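Local structure of mannosylglycerate hydrolase MGH1-like glycoside hydrolase domain-containing protein (Thermus thermophilus HB8, 4WVA) at residues P346-Y349 / W350-P353; Y394-L398 / T399-R403. The protein hydrolyses mannosylglycerate, a solute thermophiles make under osmotic stress, to mannose and glycerate, and very probably also splits glucosylglycerate. All coordinates share one frame; numbering follows the deposited sequence.

Contact 1: residues P346-Y349 / W350-P353; sequences PGRY and WRGP. With TRS (2-amino-2-hydroxymethyl-propane-1,3-diol), chain D.
W350 turns an edge of its indole to the face of Y349: CD1 sits 3.7 Å above the phenol plane, over the ring centre. The pair is T-shaped in kind but tilted, with the planes at 60° and the ring centroids 4.7 Å apart. The torsions at the two neighbouring residues bring this about. Y349 carries CG anti to its nitrogen (chi1 -154°), whereas W350 sets CG beside the backbone N, and both rings lead off the same side of the chain. Their polar ends therefore meet on one ligand, a Tris molecule probably from the crystallisation liquor. W350 NE1 gives a nearly straight bond to TRS O3, 2.9 Å at 166°, with O3 at the indole edge in its plane. Y349 OH accepts from that same O3 and, at 2.8 Å, from TRS N.

Both residues very probably belong to the substrate site of this GH63 (alpha/alpha)6-barrel, in the loop between helices 313-327 and 356-368. Here the chain makes a type II' beta turn from R348 to R351, closed by R351 N to R348 O at 3.1 Å. Positive phi at Y349 is part of that turn.

At the two ends of the turn, R348 and R351 lie side by side, touching at their CD atoms, 4.2 Å apart. Their guanidinium planes are steeply inclined to each other, and E345 forms salt bridges with both NE atoms, which probably offsets the like charges; R351 also pairs with D171. P353 tucks its ring back against the start of the loop, CG 3.3 Å from P346 O.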
loop_
_atom_site.group_PDB
_atom_site.type_symbol
_atom_site.label_atom_id
_atom_site.label_comp_id
_atom_site.label_asym_id
_atom_site.label_seq_id
_atom_site.Cartn_x
_atom_site.Cartn_y
_atom_site.Cartn_z
ATOM N N PRO A 346 -11.328 34.957 6.134
ATOM C CA PRO A 346 -12.527 34.120 6.211
ATOM C C PRO A 346 -13.597 34.350 5.147
ATOM O O PRO A 346 -14.504 33.523 5.037
ATOM C CB PRO A 346 -13.096 34.427 7.602
ATOM C CG PRO A 346 -12.539 35.763 7.948
ATOM C CD PRO A 346 -11.192 35.818 7.325
ATOM N N GLY A 347 -13.506 35.439 4.385
ATOM C CA GLY A 347 -14.439 35.693 3.305
ATOM C C GLY A 347 -13.901 35.550 1.891
ATOM O O GLY A 347 -14.699 35.571 0.939
ATOM N N ARG A 348 -12.583 35.405 1.718
ATOM C CA ARG A 348 -11.994 35.564 0.385
ATOM C C ARG A 348 -11.698 34.244 -0.327
ATOM O O ARG A 348 -10.541 33.808 -0.387
ATOM C CB ARG A 348 -10.743 36.457 0.391
ATOM C CG ARG A 348 -10.425 36.981 -1.001
ATOM C CD ARG A 348 -9.133 37.758 -1.083
ATOM N NE ARG A 348 -9.201 39.017 -0.347
ATOM C CZ ARG A 348 -9.679 40.163 -0.835
ATOM N NH1 ARG A 348 -10.169 40.261 -2.070
ATOM N NH2 ARG A 348 -9.672 41.238 -0.062
ATOM N N TYR A 349 -12.762 33.624 -0.838
ATOM C CA TYR A 349 -12.680 32.611 -1.888
ATOM C C TYR A 349 -11.990 31.349 -1.350
ATOM O O TYR A 349 -12.582 30.659 -0.527
ATOM C CB TYR A 349 -12.009 33.218 -3.139
ATOM C CG TYR A 349 -12.345 32.618 -4.490
ATOM C CD1 TYR A 349 -13.587 32.056 -4.766
ATOM C CD2 TYR A 349 -11.442 32.704 -5.537
ATOM C CE1 TYR A 349 -13.892 31.558 -6.028
ATOM C CE2 TYR A 349 -11.739 32.213 -6.787
ATOM C CZ TYR A 349 -12.960 31.626 -7.034
ATOM O OH TYR A 349 -13.254 31.137 -8.300
ATOM N N TRP A 350 -10.772 31.047 -1.807
ATOM C CA TRP A 350 -10.041 29.851 -1.329
ATOM C C TRP A 350 -9.014 30.101 -0.229
ATOM O O TRP A 350 -8.165 29.256 0.032
ATOM C CB TRP A 350 -9.405 29.149 -2.540
ATOM C CG TRP A 350 -10.405 28.525 -3.441
ATOM C CD1 TRP A 350 -10.928 29.051 -4.560
ATOM C CD2 TRP A 350 -11.004 27.236 -3.281
ATOM N NE1 TRP A 350 -11.823 28.186 -5.131
ATOM C CE2 TRP A 350 -11.886 27.055 -4.362
ATOM C CE3 TRP A 350 -10.868 26.216 -2.338
ATOM C CZ2 TRP A 350 -12.640 25.899 -4.524
ATOM C CZ3 TRP A 350 -11.638 25.072 -2.488
ATOM C CH2 TRP A 350 -12.495 24.916 -3.574
ATOM N N ARG A 351 -9.115 31.237 0.464
ATOM C CA ARG A 351 -8.166 31.595 1.492
ATOM C C ARG A 351 -8.746 31.476 2.904
ATOM O O ARG A 351 -8.257 32.108 3.830
ATOM C CB ARG A 351 -7.652 33.022 1.217
ATOM C CG ARG A 351 -7.103 33.156 -0.194
ATOM C CD ARG A 351 -6.534 34.531 -0.466
ATOM N NE ARG A 351 -5.285 34.800 0.231
ATOM C CZ ARG A 351 -4.064 34.525 -0.229
ATOM N NH1 ARG A 351 -3.877 33.897 -1.389
ATOM N NH2 ARG A 351 -3.004 34.894 0.497
ATOM N N GLY A 352 -9.773 30.641 3.081
ATOM C CA GLY A 352 -10.409 30.492 4.399
ATOM C C GLY A 352 -11.839 29.964 4.387
ATOM O O GLY A 352 -12.202 29.132 5.228
ATOM N N PRO A 353 -12.676 30.459 3.463
ATOM C CA PRO A 353 -14.057 29.981 3.421
ATOM C C PRO A 353 -14.238 28.455 3.273
ATOM O O PRO A 353 -13.359 27.763 2.763
ATOM C CB PRO A 353 -14.626 30.696 2.205
ATOM C CG PRO A 353 -13.891 31.981 2.186
ATOM C CD PRO A 353 -12.475 31.588 2.527
HETATM C C TRS D . -14.568 28.360 -9.761
HETATM C C1 TRS D . -15.518 27.207 -10.046
HETATM C C2 TRS D . -14.342 29.113 -11.075
HETATM C C3 TRS D . -13.265 27.871 -9.133
HETATM N N TRS D . -15.209 29.230 -8.743
HETATM O O1 TRS D . -16.748 27.698 -10.624
HETATM O O2 TRS D . -13.225 30.016 -11.063
HETATM O O3 TRS D . -13.145 28.285 -7.749
#

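Contact 2: residues Y394-L398 / T399-R403; sequences YYDPL and TGQGR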
loop_
_atom_site.group_PDB
_atom_site.type_symbol
_atom_site.label_atom_id
_atom_site.label_comp_id
_atom_site.label_asym_id
_atom_site.label_seq_id
_atom_site.Cartn_x
_atom_site.Cartn_y
_atom_site.Cartn_z
ATOM N N TYR A 394 -19.391 29.615 -1.216
ATOM C CA TYR A 394 -18.585 29.313 -0.037
ATOM C C TYR A 394 -19.159 30.074 1.142
ATOM O O TYR A 394 -20.085 30.882 0.971
ATOM C CB TYR A 394 -17.092 29.617 -0.244
ATOM C CG TYR A 394 -16.813 30.854 -1.064
ATOM C CD1 TYR A 394 -16.860 30.801 -2.449
ATOM C CD2 TYR A 394 -16.506 32.064 -0.464
ATOM C CE1 TYR A 394 -16.647 31.918 -3.212
ATOM C CE2 TYR A 394 -16.270 33.185 -1.230
ATOM C CZ TYR A 394 -16.342 33.101 -2.609
ATOM O OH TYR A 394 -16.116 34.200 -3.425
ATOM N N TYR A 395 -18.634 29.773 2.316
ATOM C CA TYR A 395 -19.197 30.268 3.564
ATOM C C TYR A 395 -18.099 30.689 4.506
ATOM O O TYR A 395 -17.061 30.047 4.589
ATOM C CB TYR A 395 -20.075 29.209 4.239
ATOM C CG TYR A 395 -21.190 28.707 3.357
ATOM C CD1 TYR A 395 -20.959 27.702 2.420
ATOM C CD2 TYR A 395 -22.472 29.246 3.431
ATOM C CE1 TYR A 395 -21.966 27.239 1.600
ATOM C CE2 TYR A 395 -23.480 28.792 2.600
ATOM C CZ TYR A 395 -23.222 27.795 1.679
ATOM O OH TYR A 395 -24.212 27.326 0.845
ATOM N N ASP A 396 -18.339 31.775 5.239
ATOM C CA ASP A 396 -17.420 32.221 6.277
ATOM C C ASP A 396 -17.371 31.140 7.367
ATOM O O ASP A 396 -18.412 30.727 7.879
ATOM C CB ASP A 396 -17.905 33.580 6.827
ATOM C CG ASP A 396 -16.978 34.175 7.870
ATOM O OD1 ASP A 396 -16.632 33.491 8.846
ATOM O OD2 ASP A 396 -16.615 35.359 7.718
ATOM N N PRO A 397 -16.166 30.638 7.710
ATOM C CA PRO A 397 -16.120 29.529 8.678
ATOM C C PRO A 397 -16.369 29.965 10.124
ATOM O O PRO A 397 -16.622 29.127 10.979
ATOM C CB PRO A 397 -14.699 28.978 8.540
ATOM C CG PRO A 397 -13.930 30.012 7.849
ATOM C CD PRO A 397 -14.834 30.996 7.190
ATOM N N LEU A 398 -16.303 31.271 10.375
ATOM C CA LEU A 398 -16.442 31.792 11.734
ATOM C C LEU A 398 -17.894 32.114 12.018
ATOM O O LEU A 398 -18.393 31.814 13.099
ATOM C CB LEU A 398 -15.575 33.047 11.905
ATOM C CG LEU A 398 -14.100 32.865 11.526
ATOM C CD1 LEU A 398 -13.330 34.139 11.831
ATOM C CD2 LEU A 398 -13.484 31.663 12.238
ATOM N N THR A 399 -18.567 32.722 11.042
ATOM C CA THR A 399 -19.946 33.191 11.206
ATOM C C THR A 399 -20.979 32.347 10.481
ATOM O O THR A 399 -22.156 32.419 10.809
ATOM C CB THR A 399 -20.110 34.628 10.687
ATOM O OG1 THR A 399 -19.906 34.662 9.262
ATOM C CG2 THR A 399 -19.137 35.554 11.377
ATOM N N GLY A 400 -20.538 31.619 9.450
ATOM C CA GLY A 400 -21.439 30.867 8.601
ATOM C C GLY A 400 -22.048 31.652 7.454
ATOM O O GLY A 400 -22.808 31.097 6.681
ATOM N N GLN A 401 -21.716 32.940 7.325
ATOM C CA GLN A 401 -22.358 33.781 6.326
ATOM C C GLN A 401 -22.042 33.308 4.906
ATOM O O GLN A 401 -20.895 32.993 4.606
ATOM C CB GLN A 401 -21.890 35.233 6.451
ATOM C CG GLN A 401 -22.187 35.916 7.775
ATOM C CD GLN A 401 -21.320 37.160 7.945
ATOM O OE1 GLN A 401 -20.280 37.146 8.636
ATOM N NE2 GLN A 401 -21.716 38.237 7.261
ATOM N N GLY A 402 -23.049 33.281 4.037
ATOM C CA GLY A 402 -22.844 32.947 2.617
ATOM C C GLY A 402 -22.006 33.987 1.895
ATOM O O GLY A 402 -22.074 35.195 2.179
ATOM N N ARG A 403 -21.206 33.506 0.950
ATOM C CA ARG A 403 -20.279 34.324 0.207
ATOM C C ARG A 403 -20.175 33.820 -1.214
ATOM O O ARG A 403 -20.589 32.697 -1.516
ATOM C CB ARG A 403 -18.887 34.252 0.853
ATOM C CG ARG A 403 -18.808 34.719 2.302
ATOM C CD ARG A 403 -18.890 36.225 2.342
ATOM N NE ARG A 403 -18.652 36.812 3.665
ATOM C CZ ARG A 403 -19.555 37.475 4.388
ATOM N NH1 ARG A 403 -20.801 37.667 3.955
ATOM N NH2 ARG A 403 -19.199 37.961 5.572
HETATM O O HOH W 1 -16.744 36.984 5.557
#
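Among the hydrogen bonds, those of D396 hold the turn. Its OD1 accepts from T399 N at 3.0 Å, met from above the carboxylate plane, and also from L398 N, 2.7 Å away and nearly along the C-O axis, which closes an Asx turn. CG anti to the nitrogen (chi1 -177°) brings OD1 to both amides. T399 OG1 in turn accepts from Q401 N, an ST turn. D396 also bonds through its backbone, giving N to Q401 O (2.9 Å, 169°) and receiving G400 N at its O.

These bonds shape the bend of a two-stranded antiparallel hairpin, 394-395 with 402-403, in which Y394 and R403 form a hydrogen-bonded pair: R403 N to Y394 O is 2.9 Å, the return bond weak. Y395 faces G402 in a non-hydrogen-bonded pair, its CD2 3.8 Å from G402 CA.

The charges meet through water: D396 OD2 and R403 NH2, 4.2 Å apart, share one molecule that donates to the carboxylate and accepts from the guanidinium. With an alanine here in place of D396, the L398 and T399 amides would probably lose their shared acceptor and the bridging water its carboxylate, leaving the turn freer to flex.

Apolar packing sets R403 CB against Y394 CD2 and CE2, both at 3.5 Å.

Contact 1 and contact 2 lie with their centres about 9 Å apart and touch directly. P397 fits against the loop: its CG is 3.3 Å from G352 O and its CD 3.3 Å from P346 O. Nearer the pocket the phenol rings meet, Y349 CD1 to Y394 CE1 at 3.4 Å, so the hairpin packs beside a tyrosine that very probably binds the substrate. W355 joins the two further, stacking on both W350 and Y394. Both contacts reach the probable catalytic pair: Y349 OH bonds to D165, the probable proton donor, and the Y349 side chain touches E393, the probable proton acceptor, which directly precedes the hairpin of contact 2.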